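Local coordinates for uncharacterized ABC transporter solute-binding protein yclQ (Bacillus subtilis subsp. subtilis str. 168, PDB 3GFV) that binds iron-free and ferric petrobactin and the precursor 3,4-dihydroxybenzoic acid, serving as the solute-binding protein of the YclNOPQ ABC transporter that takes up ferric-petrobactin, at residues 67-70 with 71-74; 111-115 with 116-120; 126-129 with 130-134; 220-223 with 224-227; 267-271 with 272-276. All blocks are in the same frame, centred on the assembly; numbering follows the deposited sequence.

In the fold
All five contacts are local turns or caps, yet their settings differ. Contact 5 is the buried one, with its centre about 9 Å from the centre of the chain; contact 4 is a surface turn, its centre about 26 Å from that point. Contacts 1, 2 and 3 are partly buried. Contacts 1 and 5 touch through Y68 and T273, and helix 281-296 is touched by residues of contacts 1, 3 and 5. Helix starts are handled in contacts 3 and 5, the passage from helix to strand in contact 2, a helix end in contact 4. Aromatic side chains pack inward in contacts 1, 2, 3 and 5, and a threonine hydroxyl bonded to a carbonyl recurs in contacts 2 and 4.

Contact 1: 67-70 with 71-74; sequences KYLS and KFKD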
# COMPACT_ATOMS: atom_id res chain seq x y z
N LYS A 67 1.19 7.18 -10.14
CA LYS A 67 2.11 7.94 -10.97
C LYS A 67 3.52 7.37 -10.94
O LYS A 67 4.18 7.32 -11.97
CB LYS A 67 2.15 9.41 -10.55
CG LYS A 67 2.99 10.27 -11.50
CD LYS A 67 3.25 11.67 -10.96
CE LYS A 67 4.40 12.33 -11.73
NZ LYS A 67 4.64 13.74 -11.31
N TYR A 68 3.97 6.95 -9.76
CA TYR A 68 5.33 6.45 -9.62
C TYR A 68 5.55 5.18 -10.44
O TYR A 68 6.70 4.84 -10.72
CB TYR A 68 5.74 6.25 -8.14
CG TYR A 68 5.27 4.97 -7.46
CD1 TYR A 68 6.16 3.97 -7.13
CD2 TYR A 68 3.93 4.79 -7.13
CE1 TYR A 68 5.74 2.80 -6.49
CE2 TYR A 68 3.49 3.63 -6.50
CZ TYR A 68 4.40 2.64 -6.18
OH TYR A 68 3.97 1.49 -5.57
N LEU A 69 4.47 4.52 -10.86
CA LEU A 69 4.57 3.30 -11.67
C LEU A 69 4.23 3.50 -13.14
O LEU A 69 4.05 2.53 -13.88
CB LEU A 69 3.68 2.20 -11.08
CG LEU A 69 4.13 1.69 -9.71
CD1 LEU A 69 3.09 0.82 -9.02
CD2 LEU A 69 5.45 0.92 -9.90
N SER A 70 4.16 4.75 -13.58
CA SER A 70 3.73 5.04 -14.97
C SER A 70 4.62 4.43 -16.06
O SER A 70 4.17 4.21 -17.18
CB SER A 70 3.59 6.56 -15.19
OG SER A 70 4.82 7.21 -14.93
N LYS A 71 5.87 4.17 -15.72
CA LYS A 71 6.79 3.55 -16.67
C LYS A 71 6.21 2.23 -17.20
O LYS A 71 6.49 1.81 -18.31
CB LYS A 71 8.14 3.29 -16.00
CG LYS A 71 8.13 2.05 -15.13
CD LYS A 71 9.21 2.11 -14.07
CE LYS A 71 10.58 2.19 -14.69
NZ LYS A 71 11.61 2.42 -13.65
N PHE A 72 5.38 1.58 -16.38
CA PHE A 72 4.83 0.27 -16.75
C PHE A 72 3.71 0.32 -17.80
O PHE A 72 3.19 -0.71 -18.20
CB PHE A 72 4.42 -0.50 -15.49
CG PHE A 72 5.61 -0.98 -14.69
CD1 PHE A 72 6.36 -2.05 -15.14
CD2 PHE A 72 5.98 -0.36 -13.51
CE1 PHE A 72 7.47 -2.50 -14.42
CE2 PHE A 72 7.08 -0.79 -12.80
CZ PHE A 72 7.83 -1.87 -13.26
N LYS A 73 3.39 1.52 -18.28
CA LYS A 73 2.45 1.67 -19.40
C LYS A 73 3.10 1.19 -20.70
O LYS A 73 2.42 0.86 -21.67
CB LYS A 73 2.01 3.13 -19.54
CG LYS A 73 1.29 3.67 -18.33
CD LYS A 73 0.74 5.07 -18.57
CE LYS A 73 -0.02 5.56 -17.34
NZ LYS A 73 -0.99 6.64 -17.66
N ASP A 74 4.43 1.17 -20.71
CA ASP A 74 5.18 0.66 -21.86
C ASP A 74 4.59 -0.66 -22.36
O ASP A 74 4.30 -1.55 -21.58
CB ASP A 74 6.66 0.45 -21.48
CG ASP A 74 7.56 0.27 -22.69
OD1 ASP A 74 7.45 -0.75 -23.41
OD2 ASP A 74 8.42 1.15 -22.90
O HOH W 1 7.36 5.00 -13.36
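K71 N is linked to Y68 O through a water, which accepts from the amide at 2.9 Å from K71 N and donates to the carbonyl. The K71 side chain leaves with CG between the backbone N and the carbonyl carbon (chi1 79°), which puts CG over the rim of one face of the F72 ring, while NZ goes on to a salt bridge with D49. A long lysine suits this place: its first methylenes can lie against the ring and its charge can still reach an acidic partner.

F72 closes a 3-10 turn, its N donating to L69 O at 3.0 Å. The same carbonyl oxygen lies at the edge of the F72 ring, near its plane. Next to it, L69 CD2 meets F72 CE2 at 3.7 Å, so two apolar residues three apart share one buried side of the turn. L69 also faces backward, with CG 3.6 Å above the plane of the Y68 ring.

K73 repeats the three-residue step, with K73 N bonded to S70 O at 3.0 Å, and its extended chain starts out over that carbonyl. S70, which supplies this oxygen, is itself held from behind: its OG donates to K67 O in the plane of that carbonyl, sharing it with S70 N, as a small hydroxyl residue can when it folds back. D74 ends the run, with OD1 bonded to K76 N.

The whole lies in the connection between strands 57-60 and 78-79: L69 and F72 pack on helix 42-50, and Y68 touches helix 281-296.

Contact 2: 111-115 with 116-120; sequences EFSKI and APTIY
F112 meets T118 where helix 109-115 turns toward strand 118-120. Its CB lies 3.5 Å from T118 OG1, and the T118 methyl CG2 approaches the same carbon. The F112 ring itself runs on into the core, against F88 and F40, as befits a large apolar residue on the inner side of a helix. F112 O takes two amides: I115 N as in a 3-10 turn, and A116 N at 3.1 Å as in an alpha turn, the latter bond fairly straight (159°).

S113 comes next, with OG beside its own backbone N (chi1 -66°) and bonded back to Y109 O. A water donates to S113 OG at 2.8 Å and accepts from T118 N, bridging helix and strand. On the backbone, S113 CA makes a C-H contact of 3.4 Å with A116 O.

I115 closes the segment, and its CG2 comes only loosely near A116 CB; its side chain extends to V91 of helix 88-93. A116, small and buried, is extended here; its small side chain is consistent with the close passage of the chain past the helix.

T118 OG1 donates to A116 O at 3.0 Å, from above the carbonyl plane. The threonine hydroxyl thus gives A116 O a donor and the water gives T118 N an acceptor, consistent with a compact turn from helix to strand in this beta-alpha-beta unit.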
# COMPACT_ATOMS: atom_id res chain seq x y z
N GLU A 111 -7.58 -20.39 -9.17
CA GLU A 111 -7.62 -20.19 -10.62
C GLU A 111 -6.24 -19.81 -11.17
O GLU A 111 -5.81 -20.29 -12.22
CB GLU A 111 -8.66 -19.11 -10.99
CG GLU A 111 -9.39 -19.37 -12.30
CD GLU A 111 -10.42 -18.28 -12.68
OE1 GLU A 111 -10.57 -18.04 -13.90
OE2 GLU A 111 -11.07 -17.69 -11.79
N PHE A 112 -5.54 -18.93 -10.46
CA PHE A 112 -4.22 -18.50 -10.88
C PHE A 112 -3.24 -19.67 -10.79
O PHE A 112 -2.37 -19.83 -11.65
CB PHE A 112 -3.74 -17.36 -9.99
CG PHE A 112 -4.25 -15.98 -10.40
CD1 PHE A 112 -3.91 -15.45 -11.64
CD2 PHE A 112 -5.04 -15.23 -9.54
CE1 PHE A 112 -4.34 -14.17 -12.01
CE2 PHE A 112 -5.49 -13.95 -9.90
CZ PHE A 112 -5.13 -13.43 -11.13
N SER A 113 -3.38 -20.48 -9.75
CA SER A 113 -2.48 -21.62 -9.51
C SER A 113 -2.55 -22.68 -10.61
O SER A 113 -1.59 -23.41 -10.80
CB SER A 113 -2.75 -22.27 -8.16
OG SER A 113 -2.43 -21.39 -7.10
N LYS A 114 -3.68 -22.75 -11.31
CA LYS A 114 -3.80 -23.64 -12.47
C LYS A 114 -2.94 -23.15 -13.64
O LYS A 114 -2.54 -23.94 -14.50
CB LYS A 114 -5.26 -23.80 -12.90
CG LYS A 114 -6.11 -24.65 -11.97
CD LYS A 114 -7.25 -25.34 -12.73
CE LYS A 114 -8.03 -26.31 -11.84
NZ LYS A 114 -8.88 -25.59 -10.86
N ILE A 115 -2.65 -21.85 -13.67
CA ILE A 115 -1.83 -21.28 -14.74
C ILE A 115 -0.33 -21.40 -14.45
O ILE A 115 0.46 -21.80 -15.30
CB ILE A 115 -2.19 -19.80 -14.98
CG1 ILE A 115 -3.68 -19.66 -15.33
CG2 ILE A 115 -1.31 -19.19 -16.06
CD1 ILE A 115 -4.16 -18.22 -15.34
N ALA A 116 0.05 -21.07 -13.23
CA ALA A 116 1.47 -21.07 -12.87
C ALA A 116 1.58 -21.04 -11.36
O ALA A 116 0.59 -20.78 -10.66
CB ALA A 116 2.15 -19.84 -13.47
N PRO A 117 2.79 -21.30 -10.86
CA PRO A 117 2.99 -21.14 -9.42
C PRO A 117 2.58 -19.73 -9.01
O PRO A 117 2.98 -18.77 -9.66
CB PRO A 117 4.50 -21.37 -9.23
CG PRO A 117 4.87 -22.29 -10.40
CD PRO A 117 4.00 -21.80 -11.54
N THR A 118 1.79 -19.63 -7.95
CA THR A 118 1.25 -18.36 -7.53
C THR A 118 1.54 -18.18 -6.06
O THR A 118 1.38 -19.10 -5.26
CB THR A 118 -0.28 -18.34 -7.75
OG1 THR A 118 -0.53 -18.51 -9.14
CG2 THR A 118 -0.88 -17.01 -7.27
N ILE A 119 1.98 -16.98 -5.71
CA ILE A 119 2.23 -16.66 -4.32
C ILE A 119 1.46 -15.40 -3.97
O ILE A 119 1.30 -14.50 -4.80
CB ILE A 119 3.74 -16.49 -4.03
CG1 ILE A 119 4.32 -15.30 -4.83
CG2 ILE A 119 4.49 -17.82 -4.33
CD1 ILE A 119 5.79 -14.97 -4.53
N TYR A 120 1.00 -15.35 -2.73
CA TYR A 120 0.33 -14.17 -2.17
C TYR A 120 1.31 -13.32 -1.38
O TYR A 120 1.95 -13.82 -0.44
CB TYR A 120 -0.79 -14.67 -1.27
CG TYR A 120 -1.57 -13.59 -0.59
CD1 TYR A 120 -2.83 -13.24 -1.06
CD2 TYR A 120 -1.09 -12.97 0.55
CE1 TYR A 120 -3.59 -12.26 -0.41
CE2 TYR A 120 -1.84 -11.97 1.20
CZ TYR A 120 -3.09 -11.63 0.70
OH TYR A 120 -3.85 -10.66 1.32
O HOH W 2 0.31 -21.72 -6.45

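Contact 3: 126-129 with 130-134; sequences AKYM and ESFKS
M129 and F132 lie side by side, pointing the same way from the first turns of helix 128-142. The selenomethionine chain bends at both chi2 (-47°) and chi3, which carries its methyl CE to 3.8 Å from F132 CD2. Its SE stands 4.9 Å from the centroid of the F132 ring, a Met-aromatic contact that is oblique. The same methyl also reaches the K133 chain, crossing it with M129 CE to K133 CE at 4.1 Å. The flexible, unbranched methionine chain suits this spot between a ring and an aliphatic chain.

Y128 and F132, four residues apart, make an oblique meeting, with Y128 CE2 at 4.1 Å from F132 CD1. In both residues chi1 near 180° turns the ring away from the backbone N, which sends the two rings out along one side of the helix.

On another side, K127 and E130 run together in the same direction. Here the lysine methylenes CD and CE touch E130 OE1, but K127 NZ stays 5.0 Å from E130 OE1, so any attraction between the opposite charges is probably weak, with no salt bridge.

K127 occupies the N-cap position, and its carbonyl O receives S131 N at 3.1 Å. S131 OG stands near both K127 O and Y128 O, and its proton may serve either; the hydroxyl also bonds D124 N, tying the helix start to the preceding loop.

Against helix 146-170, M129 packs on I160 and F132 on L153 and I156, while K133 NZ forms a salt bridge with D157. M284 of helix 281-296 touches Y128, M129 and F132.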
# COMPACT_ATOMS: atom_id res chain seq x y z
N ALA A 126 -2.62 -6.21 10.50
CA ALA A 126 -2.59 -6.47 11.93
C ALA A 126 -1.14 -6.75 12.38
O ALA A 126 -0.83 -6.72 13.58
CB ALA A 126 -3.50 -7.64 12.28
N LYS A 127 -0.27 -7.02 11.41
CA LYS A 127 1.13 -7.32 11.67
C LYS A 127 1.95 -6.68 10.57
O LYS A 127 2.58 -7.37 9.77
CB LYS A 127 1.39 -8.83 11.56
CG LYS A 127 0.82 -9.72 12.63
CD LYS A 127 0.87 -11.17 12.15
CE LYS A 127 1.08 -12.14 13.29
NZ LYS A 127 0.05 -11.97 14.36
N TYR A 128 1.92 -5.36 10.50
CA TYR A 128 2.37 -4.70 9.28
C TYR A 128 3.85 -5.00 8.95
O TYR A 128 4.15 -5.55 7.89
CB TYR A 128 2.11 -3.18 9.32
CG TYR A 128 2.15 -2.60 7.95
CD1 TYR A 128 0.98 -2.25 7.28
CD2 TYR A 128 3.36 -2.45 7.28
CE1 TYR A 128 1.02 -1.75 5.99
CE2 TYR A 128 3.41 -1.95 6.00
CZ TYR A 128 2.25 -1.60 5.36
OH TYR A 128 2.31 -1.09 4.09
N MSE A 129 4.76 -4.67 9.85
CA MSE A 129 6.19 -4.76 9.53
C MSE A 129 6.64 -6.20 9.38
O MSE A 129 7.48 -6.51 8.53
CB MSE A 129 7.03 -4.01 10.57
CG MSE A 129 6.94 -2.48 10.42
SE MSE A 129 7.18 -1.90 8.56
CE MSE A 129 9.11 -2.29 8.37
N GLU A 130 6.08 -7.10 10.18
CA GLU A 130 6.41 -8.52 10.05
C GLU A 130 6.11 -8.99 8.63
O GLU A 130 6.98 -9.58 7.97
CB GLU A 130 5.63 -9.36 11.06
CG GLU A 130 5.82 -10.86 10.92
CD GLU A 130 5.06 -11.66 11.98
OE1 GLU A 130 4.20 -12.48 11.60
OE2 GLU A 130 5.31 -11.44 13.18
N SER A 131 4.89 -8.72 8.15
CA SER A 131 4.48 -9.16 6.82
C SER A 131 5.23 -8.38 5.73
O SER A 131 5.60 -8.96 4.70
CB SER A 131 2.94 -9.08 6.63
OG SER A 131 2.51 -7.74 6.73
N PHE A 132 5.45 -7.09 5.96
CA PHE A 132 6.21 -6.25 5.02
C PHE A 132 7.61 -6.83 4.82
O PHE A 132 8.07 -7.05 3.71
CB PHE A 132 6.32 -4.82 5.55
CG PHE A 132 7.07 -3.89 4.63
CD1 PHE A 132 6.43 -3.29 3.55
CD2 PHE A 132 8.41 -3.57 4.86
CE1 PHE A 132 7.10 -2.42 2.71
CE2 PHE A 132 9.10 -2.71 4.01
CZ PHE A 132 8.43 -2.11 2.93
N LYS A 133 8.31 -7.07 5.91
CA LYS A 133 9.65 -7.64 5.76
C LYS A 133 9.62 -9.03 5.13
O LYS A 133 10.46 -9.36 4.29
CB LYS A 133 10.38 -7.66 7.09
CG LYS A 133 10.67 -6.25 7.59
CD LYS A 133 11.41 -6.28 8.91
CE LYS A 133 12.10 -4.95 9.16
NZ LYS A 133 12.80 -4.94 10.47
N SER A 134 8.65 -9.84 5.52
CA SER A 134 8.59 -11.20 4.98
C SER A 134 8.36 -11.17 3.48
O SER A 134 8.98 -11.92 2.74
CB SER A 134 7.52 -12.01 5.70
OG SER A 134 7.35 -13.26 5.06

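Contact 4: 220-223 with 224-227; sequences YEYI and SKTN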
# COMPACT_ATOMS: atom_id res chain seq x y z
N TYR A 220 -19.18 14.40 9.29
CA TYR A 220 -18.35 15.58 9.54
C TYR A 220 -18.31 15.88 11.03
O TYR A 220 -17.27 16.28 11.57
CB TYR A 220 -18.88 16.80 8.77
CG TYR A 220 -18.72 16.70 7.27
CD1 TYR A 220 -18.15 17.73 6.53
CD2 TYR A 220 -19.13 15.56 6.58
CE1 TYR A 220 -18.01 17.64 5.15
CE2 TYR A 220 -18.99 15.46 5.21
CZ TYR A 220 -18.43 16.50 4.50
OH TYR A 220 -18.29 16.39 3.13
N GLU A 221 -19.44 15.68 11.70
CA GLU A 221 -19.53 15.91 13.13
C GLU A 221 -18.53 15.04 13.88
O GLU A 221 -18.08 15.41 14.96
CB GLU A 221 -20.93 15.62 13.66
CG GLU A 221 -21.98 16.66 13.29
CD GLU A 221 -22.68 16.35 11.97
OE1 GLU A 221 -22.11 15.59 11.15
OE2 GLU A 221 -23.81 16.88 11.76
N TYR A 222 -18.22 13.87 13.33
CA TYR A 222 -17.22 13.00 13.92
C TYR A 222 -15.82 13.64 13.89
O TYR A 222 -15.07 13.55 14.84
CB TYR A 222 -17.16 11.66 13.18
CG TYR A 222 -16.01 10.81 13.64
CD1 TYR A 222 -16.11 10.06 14.81
CD2 TYR A 222 -14.81 10.76 12.93
CE1 TYR A 222 -15.04 9.29 15.26
CE2 TYR A 222 -13.75 9.99 13.37
CZ TYR A 222 -13.86 9.25 14.52
OH TYR A 222 -12.79 8.49 14.95
N ILE A 223 -15.49 14.30 12.78
CA ILE A 223 -14.19 14.97 12.69
C ILE A 223 -14.10 16.09 13.74
O ILE A 223 -13.09 16.24 14.43
CB ILE A 223 -13.96 15.52 11.28
CG1 ILE A 223 -13.86 14.35 10.29
CG2 ILE A 223 -12.68 16.34 11.21
CD1 ILE A 223 -13.83 14.80 8.85
N SER A 224 -15.18 16.85 13.86
CA SER A 224 -15.27 17.94 14.83
C SER A 224 -15.16 17.40 16.25
O SER A 224 -14.41 17.93 17.09
CB SER A 224 -16.60 18.67 14.62
OG SER A 224 -16.81 19.63 15.64
N LYS A 225 -15.90 16.35 16.56
CA LYS A 225 -15.83 15.87 17.93
C LYS A 225 -14.48 15.24 18.27
O LYS A 225 -14.05 15.26 19.41
CB LYS A 225 -17.00 14.97 18.30
CG LYS A 225 -16.83 13.53 18.03
CD LYS A 225 -17.75 12.74 18.94
CE LYS A 225 -17.78 11.28 18.54
NZ LYS A 225 -18.69 10.48 19.41
N THR A 226 -13.82 14.67 17.26
CA THR A 226 -12.51 14.07 17.46
C THR A 226 -11.42 15.13 17.58
O THR A 226 -10.46 14.94 18.33
CB THR A 226 -12.20 13.13 16.30
OG1 THR A 226 -13.21 12.11 16.28
CG2 THR A 226 -10.81 12.50 16.45
N ASN A 227 -11.59 16.26 16.88
CA ASN A 227 -10.62 17.35 16.90
C ASN A 227 -9.14 16.93 16.75
O ASN A 227 -8.27 17.24 17.59
CB ASN A 227 -10.80 18.22 18.17
CG ASN A 227 -9.99 19.51 18.11
OD1 ASN A 227 -9.75 20.03 17.02
ND2 ASN A 227 -9.57 20.04 19.28
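The ring of Y222 carries the hydroxyl of T226 on one face: OG1 sits 3.4 Å above the plane, over the ring centre. Its nearest ring atom is CZ, but it lies close to all six ring carbons. K225 comes at the ring obliquely, with K225 CE 4.3 Å from Y222 CD1. The tyrosine hydroxyl at the far end is bonded to D206, which helps fix how the ring is turned. With chi1 at 172°, CG lies trans to the amide nitrogen, and the Y222 ring swings forward along the helix and over the residue one turn on.

The T226 hydroxyl does not spend its proton on the ring. T226 OG1 donates to Y222 O at 2.8 Å, while T226 N donates to the same oxygen at 2.9 Å, the two reaching it from opposite faces of the carbonyl plane. Threonine fits because its OG1, lying beside its own backbone N (chi1 -60°), can turn back on the carbonyl four residues earlier.

The remaining main-chain bonds follow the alpha pattern: S224 N to Y220 O, K225 N to E221 O, and N227 N to I223 O at 2.9 Å. K225 and E221 stand on the exposed side, whereas I223 is buried, touching I184, V249 and I177.

N227 leaves the helix in a left-handed conformation (phi 45°), which asparagine tolerates better than most residues, and its OD1 is bonded to N259 N. Such a left-handed residue right after the last turn is a common way to end an alpha helix, here helix 220-226 on its way to strand 230-235.

Contact 5: 267-271 with 272-276; sequences IYLDS and ATWYL
A chi1 of 171° carries the D270 carboxylate toward T273, while W274 (chi1 -76°) swings its indole back under L269. D270 is the N-cap of helix 271-276, which follows strand 266-268 of the mixed sheet, and L269 on W274, the residues just before the cap and four after it, form a hydrophobic staple.

Aspartate suits the N-cap because its oxygens can take up donors of the first helical turn. The bond from T273 N to D270 OD1 is weak at 3.5 Å, whereas T273 OG1 donates to D270 OD2 at 2.7 Å, coming from above the carboxylate plane. Q286 of helix 281-296 also bonds OD2. Behind the cap, W274 N donates to D270 O and Y275 N to S271 O.

L269 CD1 stands over the six-membered ring of W274, 3.6 Å from its centroid and almost on the normal, a CH-pi contact. The broad indole packs in this buried corner, and its NE1 is bonded to E290. Y275 leads away from the cap: its OH is bonded to R236, and its ring lies against R104 as a cation-pi pair.

A water completes the cap, donating to D270 OD1 and accepting from A272 N at 2.9 Å.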
# COMPACT_ATOMS: atom_id res chain seq x y z
N ILE A 267 -2.94 16.74 5.74
CA ILE A 267 -1.91 16.11 4.91
C ILE A 267 -2.60 15.31 3.82
O ILE A 267 -3.30 14.33 4.09
CB ILE A 267 -1.03 15.24 5.79
CG1 ILE A 267 -0.36 16.14 6.85
CG2 ILE A 267 -0.01 14.41 4.96
CD1 ILE A 267 0.27 15.40 8.01
N TYR A 268 -2.44 15.78 2.58
CA TYR A 268 -3.08 15.15 1.43
C TYR A 268 -2.13 14.08 0.89
O TYR A 268 -1.15 14.39 0.22
CB TYR A 268 -3.42 16.17 0.36
CG TYR A 268 -4.35 17.24 0.86
CD1 TYR A 268 -5.72 17.06 0.82
CD2 TYR A 268 -3.86 18.41 1.43
CE1 TYR A 268 -6.59 18.03 1.31
CE2 TYR A 268 -4.72 19.38 1.91
CZ TYR A 268 -6.08 19.18 1.84
OH TYR A 268 -6.94 20.15 2.32
N LEU A 269 -2.43 12.83 1.22
CA LEU A 269 -1.58 11.72 0.82
C LEU A 269 -1.77 11.45 -0.67
O LEU A 269 -2.77 11.85 -1.25
CB LEU A 269 -1.89 10.48 1.67
CG LEU A 269 -1.55 10.64 3.17
CD1 LEU A 269 -2.05 9.47 4.02
CD2 LEU A 269 -0.04 10.93 3.41
N ASP A 270 -0.79 10.80 -1.28
CA ASP A 270 -0.88 10.43 -2.70
C ASP A 270 -1.88 9.29 -2.83
O ASP A 270 -1.54 8.13 -2.67
CB ASP A 270 0.53 10.01 -3.15
CG ASP A 270 0.56 9.38 -4.54
OD1 ASP A 270 -0.47 9.31 -5.25
OD2 ASP A 270 1.66 8.93 -4.92
N SER A 271 -3.14 9.64 -3.13
CA SER A 271 -4.23 8.68 -2.99
C SER A 271 -4.04 7.43 -3.84
O SER A 271 -4.30 6.32 -3.38
CB SER A 271 -5.57 9.35 -3.32
OG SER A 271 -5.79 10.48 -2.47
N ALA A 272 -3.61 7.62 -5.08
CA ALA A 272 -3.38 6.46 -5.96
C ALA A 272 -2.39 5.46 -5.35
O ALA A 272 -2.64 4.25 -5.34
CB ALA A 272 -2.91 6.92 -7.36
N THR A 273 -1.27 5.95 -4.82
CA THR A 273 -0.30 5.06 -4.19
C THR A 273 -0.87 4.40 -2.94
O THR A 273 -0.74 3.20 -2.74
CB THR A 273 1.00 5.81 -3.88
OG1 THR A 273 1.59 6.22 -5.12
CG2 THR A 273 1.99 4.93 -3.11
N TRP A 274 -1.53 5.20 -2.09
CA TRP A 274 -2.03 4.68 -0.83
C TRP A 274 -3.18 3.68 -0.98
O TRP A 274 -3.26 2.70 -0.23
CB TRP A 274 -2.43 5.82 0.13
CG TRP A 274 -1.25 6.49 0.75
CD1 TRP A 274 -0.35 7.30 0.13
CD2 TRP A 274 -0.84 6.40 2.11
NE1 TRP A 274 0.60 7.73 1.03
CE2 TRP A 274 0.34 7.16 2.25
CE3 TRP A 274 -1.34 5.72 3.23
CZ2 TRP A 274 1.01 7.29 3.47
CZ3 TRP A 274 -0.67 5.84 4.45
CH2 TRP A 274 0.49 6.63 4.55
N TYR A 275 -4.03 3.92 -1.99
CA TYR A 275 -5.20 3.07 -2.21
C TYR A 275 -4.91 1.86 -3.12
O TYR A 275 -5.37 0.76 -2.84
CB TYR A 275 -6.34 3.92 -2.78
CG TYR A 275 -7.61 3.13 -2.94
CD1 TYR A 275 -8.35 2.74 -1.83
CD2 TYR A 275 -8.08 2.78 -4.20
CE1 TYR A 275 -9.53 2.03 -1.97
CE2 TYR A 275 -9.26 2.06 -4.35
CZ TYR A 275 -9.97 1.69 -3.22
OH TYR A 275 -11.15 0.97 -3.36
N LEU A 276 -4.12 2.06 -4.16
CA LEU A 276 -3.90 0.99 -5.14
C LEU A 276 -2.64 0.21 -4.85
O LEU A 276 -2.46 -0.90 -5.34
CB LEU A 276 -3.75 1.56 -6.54
CG LEU A 276 -4.95 2.39 -7.01
CD1 LEU A 276 -4.63 3.07 -8.34
CD2 LEU A 276 -6.21 1.53 -7.09
O HOH W 3 -3.22 10.18 -6.28